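Side-chain contacts in ADP-ribosylating toxin CARDS (Mycoplasma pneumoniae, PDB 4TLV), which transfers ADP-ribose from NAD(+) to target proteins and, as the main virulence factor of its bacterium, causes vacuolation of mammalian cells: residues Y454-L459 and Y464-P469; L446-R451 and G565-T570. All blocks are in the same frame, centred on the assembly; numbering follows the deposited sequence.

Interaction 1: Y454-L459 and Y464-P469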
loop_
_atom_site.group_PDB
_atom_site.type_symbol
_atom_site.label_atom_id
_atom_site.label_comp_id
_atom_site.label_asym_id
_atom_site.label_seq_id
_atom_site.Cartn_x
_atom_site.Cartn_y
_atom_site.Cartn_z
ATOM N N TYR A 454 -5.903 -22.498 -15.886
ATOM C CA TYR A 454 -6.497 -21.337 -15.217
ATOM C C TYR A 454 -7.795 -20.855 -15.861
ATOM O O TYR A 454 -7.950 -20.879 -17.087
ATOM C CB TYR A 454 -5.496 -20.175 -15.187
ATOM C CG TYR A 454 -4.271 -20.462 -14.360
ATOM C CD1 TYR A 454 -3.226 -21.215 -14.875
ATOM C CD2 TYR A 454 -4.167 -19.996 -13.054
ATOM C CE1 TYR A 454 -2.103 -21.486 -14.124
ATOM C CE2 TYR A 454 -3.039 -20.263 -12.287
ATOM C CZ TYR A 454 -2.013 -21.009 -12.827
ATOM O OH TYR A 454 -0.889 -21.276 -12.076
ATOM N N TYR A 455 -8.711 -20.390 -15.022
ATOM C CA TYR A 455 -9.951 -19.780 -15.473
ATOM C C TYR A 455 -10.163 -18.419 -14.832
ATOM O O TYR A 455 -9.694 -18.157 -13.723
ATOM C CB TYR A 455 -11.131 -20.663 -15.124
ATOM C CG TYR A 455 -11.098 -21.996 -15.846
ATOM C CD1 TYR A 455 -10.367 -23.061 -15.336
ATOM C CD2 TYR A 455 -11.795 -22.178 -17.037
ATOM C CE1 TYR A 455 -10.332 -24.297 -15.992
ATOM C CE2 TYR A 455 -11.770 -23.408 -17.705
ATOM C CZ TYR A 455 -11.044 -24.455 -17.177
ATOM O OH TYR A 455 -11.019 -25.663 -17.841
ATOM N N THR A 456 -10.910 -17.578 -15.533
ATOM C CA THR A 456 -11.167 -16.206 -15.116
ATOM C C THR A 456 -12.676 -15.935 -15.196
ATOM O O THR A 456 -13.372 -16.473 -16.065
ATOM C CB THR A 456 -10.361 -15.216 -15.997
ATOM O OG1 THR A 456 -10.407 -13.905 -15.428
ATOM C CG2 THR A 456 -10.915 -15.177 -17.432
ATOM N N PRO A 457 -13.202 -15.112 -14.280
ATOM C CA PRO A 457 -14.631 -14.789 -14.302
ATOM C C PRO A 457 -14.977 -13.970 -15.540
ATOM O O PRO A 457 -14.129 -13.231 -16.058
ATOM C CB PRO A 457 -14.824 -13.912 -13.060
ATOM C CG PRO A 457 -13.545 -13.979 -12.306
ATOM C CD PRO A 457 -12.475 -14.342 -13.262
ATOM N N GLN A 458 -16.205 -14.126 -16.018
ATOM C CA GLN A 458 -16.743 -13.294 -17.098
ATOM C C GLN A 458 -17.937 -12.552 -16.537
ATOM O O GLN A 458 -18.568 -13.025 -15.589
ATOM C CB GLN A 458 -17.199 -14.157 -18.277
ATOM C CG GLN A 458 -16.088 -14.922 -18.966
ATOM C CD GLN A 458 -15.332 -14.094 -20.001
ATOM O OE1 GLN A 458 -14.121 -13.891 -19.887
ATOM N NE2 GLN A 458 -16.040 -13.627 -21.021
ATOM N N LEU A 459 -18.272 -11.410 -17.139
ATOM C CA LEU A 459 -19.339 -10.569 -16.620
ATOM C C LEU A 459 -20.683 -11.272 -16.693
ATOM O O LEU A 459 -21.616 -10.926 -15.976
ATOM C CB LEU A 459 -19.380 -9.242 -17.383
ATOM C CG LEU A 459 -18.211 -8.314 -17.041
ATOM C CD1 LEU A 459 -18.211 -7.075 -17.949
ATOM C CD2 LEU A 459 -18.297 -7.915 -15.578
ATOM N N TYR A 464 -13.991 -18.014 -18.491
ATOM C CA TYR A 464 -13.209 -18.149 -19.705
ATOM C C TYR A 464 -11.937 -18.870 -19.285
ATOM O O TYR A 464 -11.464 -18.699 -18.158
ATOM C CB TYR A 464 -12.907 -16.742 -20.216
ATOM C CG TYR A 464 -12.139 -16.577 -21.510
ATOM C CD1 TYR A 464 -10.852 -17.078 -21.652
ATOM C CD2 TYR A 464 -12.677 -15.844 -22.567
ATOM C CE1 TYR A 464 -10.126 -16.892 -22.831
ATOM C CE2 TYR A 464 -11.961 -15.648 -23.752
ATOM C CZ TYR A 464 -10.685 -16.176 -23.875
ATOM O OH TYR A 464 -9.964 -15.988 -25.037
ATOM N N GLN A 465 -11.382 -19.684 -20.173
ATOM C CA GLN A 465 -10.183 -20.430 -19.839
ATOM C C GLN A 465 -8.939 -19.633 -20.175
ATOM O O GLN A 465 -8.442 -19.668 -21.298
ATOM C CB GLN A 465 -10.162 -21.794 -20.540
ATOM C CG GLN A 465 -9.159 -22.778 -19.932
ATOM C CD GLN A 465 -7.738 -22.536 -20.386
ATOM O OE1 GLN A 465 -7.393 -22.782 -21.544
ATOM N NE2 GLN A 465 -6.892 -22.072 -19.468
ATOM N N MET A 466 -8.454 -18.903 -19.178
ATOM C CA MET A 466 -7.214 -18.151 -19.263
ATOM C C MET A 466 -6.939 -17.595 -17.865
ATOM O O MET A 466 -7.839 -17.521 -17.021
ATOM C CB MET A 466 -7.324 -17.014 -20.288
ATOM C CG MET A 466 -8.435 -16.020 -19.982
ATOM S SD MET A 466 -8.560 -14.614 -21.127
ATOM C CE MET A 466 -7.520 -13.408 -20.308
ATOM N N LYS A 467 -5.701 -17.202 -17.620
ATOM C CA LYS A 467 -5.363 -16.638 -16.333
ATOM C C LYS A 467 -5.922 -15.214 -16.274
ATOM O O LYS A 467 -5.870 -14.481 -17.259
ATOM C CB LYS A 467 -3.850 -16.667 -16.116
ATOM C CG LYS A 467 -3.444 -16.445 -14.659
ATOM C CD LYS A 467 -1.939 -16.604 -14.462
ATOM C CE LYS A 467 -1.512 -16.147 -13.068
ATOM N NZ LYS A 467 -0.062 -16.397 -12.810
ATOM N N THR A 468 -6.503 -14.845 -15.140
ATOM C CA THR A 468 -7.042 -13.503 -14.968
ATOM C C THR A 468 -5.918 -12.491 -15.161
ATOM O O THR A 468 -4.849 -12.629 -14.569
ATOM C CB THR A 468 -7.649 -13.345 -13.576
ATOM O OG1 THR A 468 -8.709 -14.298 -13.411
ATOM C CG2 THR A 468 -8.200 -11.941 -13.385
ATOM N N PRO A 469 -6.138 -11.482 -16.016
ATOM C CA PRO A 469 -5.043 -10.526 -16.213
ATOM C C PRO A 469 -4.880 -9.577 -15.028
ATOM O O PRO A 469 -5.810 -9.373 -14.241
ATOM C CB PRO A 469 -5.494 -9.728 -17.436
ATOM C CG PRO A 469 -6.983 -9.768 -17.367
ATOM C CD PRO A 469 -7.308 -11.163 -16.853
HETATM O O HOH W 1 -4.246 -21.988 -18.272
HETATM O O HOH W 2 -6.881 -17.174 -13.374
#
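Thr456 and Tyr464 form an antiparallel, hydrogen-bonded pair: Thr456 N to Tyr464 O and Tyr464 N to Thr456 O each measure 2.9 Å. Beyond this pair the regular pairing stops. Met466 N comes close to Tyr454 O, but at too poor an angle to bond. The side-chain amide of Gln465 bonds this carbonyl instead. Gln465 NE2 lies 2.9 Å from Tyr454 O, in the carbonyl plane on a lone pair, with a C=O...N angle of 142°. NE2 also reaches, weakly, a water held by Tyr454 N.

The same side chain has an apolar role. Its CG lies anti to the backbone N (chi1 -163°) and sits over one face of the Tyr455 ring. This is a CH-pi contact, with Gln465 CG 3.9 Å from the Tyr455 ring centroid. The bend at chi2 then turns the amide, whose plane is 77° from that of the ring, back to the neighbouring strand.

Lys467 runs beside Tyr454 as an extended chain. Lys467 CD stands 4.3 Å above the plane of the Tyr454 ring, toward its rim. The ammonium is too far for more than a weak cation-pi attraction. Bent at chi2, Gln458 packs OE1 against Tyr464 CB (3.1 Å), the side chains crossing obliquely.

On the buried side two hydroxyls meet, with Thr456 OG1 2.7 Å from Thr468 OG1. Thr468 OG1 also hydrogen-bonds Leu446 O, so three chain segments converge here. A second water joins Tyr455 O to Thr468 N, bridging the polypeptides where they no longer pair directly. The methyl of Thr456 packs on Met466 CG.

The arrangement is the open end of a beta hairpin, strands 453-457 and 463-464, in the beta-trefoil domain D3. Beyond the paired end, a side-chain amide, hydroxyls and waters link the diverging chains.

Interaction 2: L446-R451 and G565-T570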
loop_
_atom_site.group_PDB
_atom_site.type_symbol
_atom_site.label_atom_id
_atom_site.label_comp_id
_atom_site.label_asym_id
_atom_site.label_seq_id
_atom_site.Cartn_x
_atom_site.Cartn_y
_atom_site.Cartn_z
ATOM N N LEU A 446 -8.941 -12.328 -9.258
ATOM C CA LEU A 446 -9.638 -13.570 -8.874
ATOM C C LEU A 446 -9.718 -14.544 -10.030
ATOM O O LEU A 446 -9.920 -14.148 -11.169
ATOM C CB LEU A 446 -11.049 -13.304 -8.359
ATOM C CG LEU A 446 -11.180 -12.282 -7.224
ATOM C CD1 LEU A 446 -12.629 -12.185 -6.804
ATOM C CD2 LEU A 446 -10.267 -12.652 -6.035
ATOM N N GLY A 447 -9.578 -15.828 -9.726
ATOM C CA GLY A 447 -9.717 -16.848 -10.750
ATOM C C GLY A 447 -9.927 -18.198 -10.099
ATOM O O GLY A 447 -10.113 -18.292 -8.894
ATOM N N TRP A 448 -9.918 -19.243 -10.908
ATOM C CA TRP A 448 -9.889 -20.583 -10.360
ATOM C C TRP A 448 -8.998 -21.465 -11.208
ATOM O O TRP A 448 -8.595 -21.074 -12.306
ATOM C CB TRP A 448 -11.294 -21.161 -10.134
ATOM C CG TRP A 448 -12.197 -21.311 -11.343
ATOM C CD1 TRP A 448 -12.932 -20.325 -11.948
ATOM C CD2 TRP A 448 -12.511 -22.530 -12.041
ATOM N NE1 TRP A 448 -13.674 -20.855 -12.990
ATOM C CE2 TRP A 448 -13.432 -22.204 -13.066
ATOM C CE3 TRP A 448 -12.104 -23.867 -11.892
ATOM C CZ2 TRP A 448 -13.945 -23.164 -13.949
ATOM C CZ3 TRP A 448 -12.618 -24.823 -12.772
ATOM C CH2 TRP A 448 -13.528 -24.464 -13.788
ATOM N N TYR A 449 -8.672 -22.639 -10.675
ATOM C CA TYR A 449 -7.665 -23.509 -11.246
ATOM C C TYR A 449 -8.198 -24.930 -11.264
ATOM O O TYR A 449 -8.813 -25.384 -10.304
ATOM C CB TYR A 449 -6.426 -23.451 -10.364
ATOM C CG TYR A 449 -5.275 -24.309 -10.784
ATOM C CD1 TYR A 449 -4.378 -23.879 -11.755
ATOM C CD2 TYR A 449 -5.046 -25.539 -10.177
ATOM C CE1 TYR A 449 -3.302 -24.654 -12.114
ATOM C CE2 TYR A 449 -3.979 -26.318 -10.534
ATOM C CZ TYR A 449 -3.108 -25.878 -11.497
ATOM O OH TYR A 449 -2.040 -26.674 -11.840
ATOM N N TRP A 450 -7.980 -25.625 -12.366
ATOM C CA TRP A 450 -8.435 -27.003 -12.459
ATOM C C TRP A 450 -7.512 -27.800 -13.350
ATOM O O TRP A 450 -7.360 -27.507 -14.534
ATOM C CB TRP A 450 -9.885 -27.082 -12.951
ATOM C CG TRP A 450 -10.435 -28.481 -12.861
ATOM C CD1 TRP A 450 -10.785 -29.297 -13.902
ATOM C CD2 TRP A 450 -10.651 -29.245 -11.663
ATOM N NE1 TRP A 450 -11.220 -30.511 -13.426
ATOM C CE2 TRP A 450 -11.145 -30.508 -12.057
ATOM C CE3 TRP A 450 -10.472 -28.982 -10.295
ATOM C CZ2 TRP A 450 -11.473 -31.508 -11.129
ATOM C CZ3 TRP A 450 -10.796 -29.976 -9.375
ATOM C CH2 TRP A 450 -11.295 -31.225 -9.801
ATOM N N ARG A 451 -6.847 -28.782 -12.747
ATOM C CA ARG A 451 -6.020 -29.729 -13.482
ATOM C C ARG A 451 -4.979 -29.071 -14.379
ATOM O O ARG A 451 -4.746 -29.518 -15.502
ATOM C CB ARG A 451 -6.904 -30.682 -14.291
ATOM C CG ARG A 451 -7.742 -31.606 -13.418
ATOM C CD ARG A 451 -8.658 -32.503 -14.247
ATOM N NE ARG A 451 -7.929 -33.316 -15.224
ATOM C CZ ARG A 451 -7.372 -34.495 -14.956
ATOM N NH1 ARG A 451 -7.444 -34.997 -13.730
ATOM N NH2 ARG A 451 -6.737 -35.168 -15.913
ATOM N N GLY A 565 -18.082 -23.557 -14.973
ATOM C CA GLY A 565 -17.561 -22.204 -14.972
ATOM C C GLY A 565 -18.512 -21.188 -14.382
ATOM O O GLY A 565 -18.188 -20.004 -14.312
ATOM N N GLY A 566 -19.682 -21.643 -13.944
ATOM C CA GLY A 566 -20.668 -20.746 -13.371
ATOM C C GLY A 566 -20.372 -20.379 -11.925
ATOM O O GLY A 566 -20.203 -21.252 -11.073
ATOM N N TRP A 567 -20.326 -19.078 -11.645
ATOM C CA TRP A 567 -20.059 -18.581 -10.299
ATOM C C TRP A 567 -21.362 -18.457 -9.525
ATOM O O TRP A 567 -22.328 -17.881 -10.015
ATOM C CB TRP A 567 -19.339 -17.219 -10.380
ATOM C CG TRP A 567 -17.978 -17.317 -10.993
ATOM C CD1 TRP A 567 -17.691 -17.558 -12.298
ATOM C CD2 TRP A 567 -16.712 -17.173 -10.326
ATOM N NE1 TRP A 567 -16.333 -17.583 -12.494
ATOM C CE2 TRP A 567 -15.706 -17.343 -11.296
ATOM C CE3 TRP A 567 -16.335 -16.907 -9.004
ATOM C CZ2 TRP A 567 -14.341 -17.271 -10.991
ATOM C CZ3 TRP A 567 -14.976 -16.836 -8.696
ATOM C CH2 TRP A 567 -13.997 -17.015 -9.685
ATOM N N TYR A 568 -21.400 -18.987 -8.308
ATOM C CA TYR A 568 -22.607 -18.901 -7.500
ATOM C C TYR A 568 -22.234 -18.730 -6.038
ATOM O O TYR A 568 -21.063 -18.839 -5.677
ATOM C CB TYR A 568 -23.462 -20.171 -7.699
ATOM C CG TYR A 568 -22.843 -21.432 -7.127
ATOM C CD1 TYR A 568 -21.892 -22.160 -7.844
ATOM C CD2 TYR A 568 -23.210 -21.892 -5.871
ATOM C CE1 TYR A 568 -21.313 -23.312 -7.317
ATOM C CE2 TYR A 568 -22.648 -23.047 -5.334
ATOM C CZ TYR A 568 -21.701 -23.750 -6.059
ATOM O OH TYR A 568 -21.140 -24.887 -5.516
ATOM N N SER A 569 -23.212 -18.442 -5.190
ATOM C CA SER A 569 -22.970 -18.474 -3.751
ATOM C C SER A 569 -23.926 -19.455 -3.070
ATOM O O SER A 569 -25.019 -19.721 -3.582
ATOM C CB SER A 569 -23.085 -17.080 -3.119
ATOM O OG SER A 569 -24.411 -16.568 -3.156
ATOM N N THR A 570 -23.523 -19.963 -1.906
ATOM C CA THR A 570 -24.238 -21.066 -1.270
ATOM C C THR A 570 -24.124 -21.098 0.252
ATOM O O THR A 570 -23.164 -20.585 0.833
ATOM C CB THR A 570 -23.767 -22.425 -1.845
ATOM O OG1 THR A 570 -24.493 -23.490 -1.220
ATOM C CG2 THR A 570 -22.265 -22.631 -1.619
#
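Within the beta-trefoil of domain D3, Trp448 and Trp567 meet in the interior, joining a strand near the start of the domain to one near its end. Strand 448-450 belongs to a small three-stranded sheet, and strand 567-570 to the larger sheet of the domain.

The indoles approach obliquely, their planes 74° apart. The six-membered ring of Trp567 comes to the edge of Trp448, near its plane. The closest atoms are Trp448 CD1 and Trp567 CZ2, 3.5 Å apart. The five-membered ring of Trp448 and the six-membered ring of Trp567 have centroids 5.5 Å apart. Trp448 CG sits between its backbone N and carbonyl carbon (chi1 61°), which swings the indole off its strand toward 565-570.

The far end of Trp448 rests on the turn before the second strand. Trp448 CZ2 lies 3.9 Å from Gly565 CA. Gly565 has a positive phi of 85°, a backbone shape that favours glycine because a CB would press against the carbonyl O of the residue before. Gly447 O is a looser neighbour, 4.2 Å from Trp567 CH2.

Tyr455 stacks on Trp448, Val557 touches both indoles, and Val509 and Ile582 lie against Trp567.

There are no hydrogen bonds between the two segments, yet their polar groups share a partner. Trp448 NE1 and Trp567 NE1 both bond to Ser463 OG, which also bonds Gly565 O. This is consistent with a role for the serine in fixing how the rings are turned. The direct contact is therefore apolar, while one shared hydroxyl satisfies the two buried indole N-H groups.

Interactions 1 and 2 lie in domain D3, their centres about 9 Å apart, and share the three-stranded sheet through neighbouring strands 448-450 and 453-457. Interaction 1 joins segments close in the chain and is partly exposed. It mixes polar bonds with aromatic and aliphatic packing, whereas the direct contact in interaction 2 is apolar. Interaction 2 brings together segments more than a hundred residues apart, and it is buried. The two meet directly. Tyr455 N is 2.8 Å from Trp448 O, a probable backbone hydrogen bond, and Pro457 CG packs 3.6 Å from Trp567 CZ2. The surface hairpin therefore backs onto the tryptophan core.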